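Local coordinates for p-47 protein (Clostridium botulinum E1 str. 'BoNT E Beluga', PDB 5WIX), which is of unknown function but has a tubular lipid-binding (TULIP) fold resembling bactericidal/permeability-increasing protein, consistent with a role in binding lipids or other hydrophobic ligands, at residues A174-T179 and M185-F190. Numbering follows the deposited sequence.
Sequences ASLNVT and MNPKQF
L176 divides its two methyl groups between P187 and F190, linking 174-179 to both of these apolar residues of 185-190. Its CD1 lies over one face of the F190 ring, displaced toward the rim, in a CH-pi contact 4.2 Å from the ring centroid and 23° off the ring normal. The nearest ring atom is CD1 of F190, 3.9 Å from CD1 of L176. F190 has its CG between the backbone N and the carbonyl carbon (chi1 57°), a torsion that carries the ring toward the leucine. The other methyl of L176, CD2, packs 3.9 Å from CG of P187 as the two side chains run past one another in opposite directions.

V178 extends the apolar patch along the proline. Its CG2 stands 4.2 Å from CG of P187, while CG1 comes within 3.5 Å of the P187 backbone O, giving the valine contact with both the ring and the main chain of that residue.

The polar part lies at N186, whose side-chain amide sits against the backbone of T179, with OD1 of N186 3.4 Å from N of T179. OD1 of N186 is hydrogen-bonded to OG of S180, in the short connection following T179.

The contact joins two sheets of the TULIP-like fold. Strand 174-177 pairs with 120-125 and 407-409, and L176 also touches V407. Strand 187-195 edges a different antiparallel sheet beside 203-210, where K188 and Q189 form a classic beta bulge opposite S209. P187 and F190 both rest on L208 of that neighbouring strand, and F111 of strand 104-113 meets the F190 ring edge-to-face.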
loop_
_atom_site.group_PDB
_atom_site.type_symbol
_atom_site.label_atom_id
_atom_site.label_comp_id
_atom_site.label_asym_id
_atom_site.label_seq_id
_atom_site.Cartn_x
_atom_site.Cartn_y
_atom_site.Cartn_z
ATOM N N ALA A 174 8.674 -3.289 -12.640
ATOM C CA ALA A 174 8.655 -3.354 -11.184
ATOM C C ALA A 174 9.090 -4.725 -10.717
ATOM O O ALA A 174 8.745 -5.739 -11.333
ATOM C CB ALA A 174 7.274 -3.036 -10.647
ATOM N N SER A 175 9.863 -4.756 -9.636
ATOM C CA SER A 175 10.164 -6.013 -8.978
ATOM C C SER A 175 9.135 -6.195 -7.878
ATOM O O SER A 175 8.813 -5.255 -7.141
ATOM C CB SER A 175 11.584 -6.034 -8.424
ATOM O OG SER A 175 11.724 -5.151 -7.323
ATOM N N LEU A 176 8.580 -7.396 -7.807
ATOM C CA LEU A 176 7.638 -7.717 -6.757
ATOM C C LEU A 176 8.147 -8.906 -5.949
ATOM O O LEU A 176 8.443 -9.968 -6.505
ATOM C CB LEU A 176 6.264 -8.009 -7.331
ATOM C CG LEU A 176 5.211 -8.157 -6.237
ATOM C CD1 LEU A 176 3.855 -7.654 -6.701
ATOM C CD2 LEU A 176 5.135 -9.600 -5.749
ATOM N N ASN A 177 8.230 -8.710 -4.634
ATOM C CA ASN A 177 8.856 -9.655 -3.721
ATOM C C ASN A 177 7.838 -10.387 -2.850
ATOM O O ASN A 177 7.373 -9.838 -1.852
ATOM C CB ASN A 177 9.855 -8.900 -2.830
ATOM C CG ASN A 177 10.968 -9.779 -2.299
ATOM O OD1 ASN A 177 10.835 -10.999 -2.203
ATOM N ND2 ASN A 177 12.080 -9.152 -1.937
ATOM N N VAL A 178 7.469 -11.610 -3.218
ATOM C CA VAL A 178 6.804 -12.466 -2.240
ATOM C C VAL A 178 7.916 -12.996 -1.346
ATOM O O VAL A 178 9.076 -13.020 -1.756
ATOM C CB VAL A 178 6.019 -13.640 -2.865
ATOM C CG1 VAL A 178 5.131 -14.313 -1.796
ATOM C CG2 VAL A 178 5.190 -13.167 -4.051
ATOM N N THR A 179 7.571 -13.404 -0.132
ATOM C CA THR A 179 8.552 -13.913 0.827
ATOM C C THR A 179 9.625 -12.860 1.143
ATOM O O THR A 179 10.826 -13.086 0.958
ATOM C CB THR A 179 9.221 -15.230 0.329
ATOM O OG1 THR A 179 10.094 -14.955 -0.774
ATOM C CG2 THR A 179 8.159 -16.245 -0.101
ATOM N N MET A 185 2.973 -8.382 4.924
ATOM C CA MET A 185 2.843 -7.638 3.679
ATOM C C MET A 185 2.926 -8.542 2.464
ATOM O O MET A 185 2.605 -8.116 1.354
ATOM C CB MET A 185 3.923 -6.564 3.559
ATOM C CG MET A 185 3.523 -5.198 4.050
ATOM S SD MET A 185 4.853 -4.016 3.758
ATOM C CE MET A 185 4.493 -3.511 2.078
ATOM N N ASN A 186 3.379 -9.775 2.666
ATOM C CA ASN A 186 3.567 -10.693 1.549
ATOM C C ASN A 186 2.255 -10.982 0.833
ATOM O O ASN A 186 1.267 -11.356 1.459
ATOM C CB ASN A 186 4.211 -11.993 2.023
ATOM C CG ASN A 186 5.653 -11.803 2.452
ATOM O OD1 ASN A 186 6.359 -10.933 1.928
ATOM N ND2 ASN A 186 6.099 -12.611 3.418
ATOM N N PRO A 187 2.240 -10.768 -0.491
ATOM C CA PRO A 187 1.074 -10.962 -1.361
ATOM C C PRO A 187 0.895 -12.387 -1.847
ATOM O O PRO A 187 1.885 -13.027 -2.195
ATOM C CB PRO A 187 1.379 -10.055 -2.547
ATOM C CG PRO A 187 2.860 -9.990 -2.598
ATOM C CD PRO A 187 3.345 -10.084 -1.192
ATOM N N LYS A 188 -0.348 -12.862 -1.896
ATOM C CA LYS A 188 -0.653 -14.175 -2.470
ATOM C C LYS A 188 -1.186 -14.015 -3.885
ATOM O O LYS A 188 -0.658 -14.589 -4.835
ATOM C CB LYS A 188 -1.669 -14.931 -1.614
ATOM N N GLN A 189 -2.252 -13.236 -4.009
ATOM C CA GLN A 189 -2.770 -12.884 -5.312
ATOM C C GLN A 189 -2.611 -11.388 -5.524
ATOM O O GLN A 189 -2.596 -10.627 -4.558
ATOM C CB GLN A 189 -4.224 -13.315 -5.443
ATOM C CG GLN A 189 -4.375 -14.805 -5.600
ATOM C CD GLN A 189 -5.564 -15.335 -4.854
ATOM O OE1 GLN A 189 -5.940 -14.809 -3.801
ATOM N NE2 GLN A 189 -6.170 -16.388 -5.388
ATOM N N PHE A 190 -2.485 -10.980 -6.786
ATOM C CA PHE A 190 -2.189 -9.591 -7.139
ATOM C C PHE A 190 -2.244 -9.366 -8.661
ATOM O O PHE A 190 -1.936 -10.279 -9.430
ATOM C CB PHE A 190 -0.812 -9.202 -6.608
ATOM C CG PHE A 190 0.287 -10.092 -7.096
ATOM C CD1 PHE A 190 0.966 -9.799 -8.263
ATOM C CD2 PHE A 190 0.638 -11.228 -6.393
ATOM C CE1 PHE A 190 1.974 -10.623 -8.725
ATOM C CE2 PHE A 190 1.648 -12.058 -6.847
ATOM C CZ PHE A 190 2.315 -11.756 -8.016
#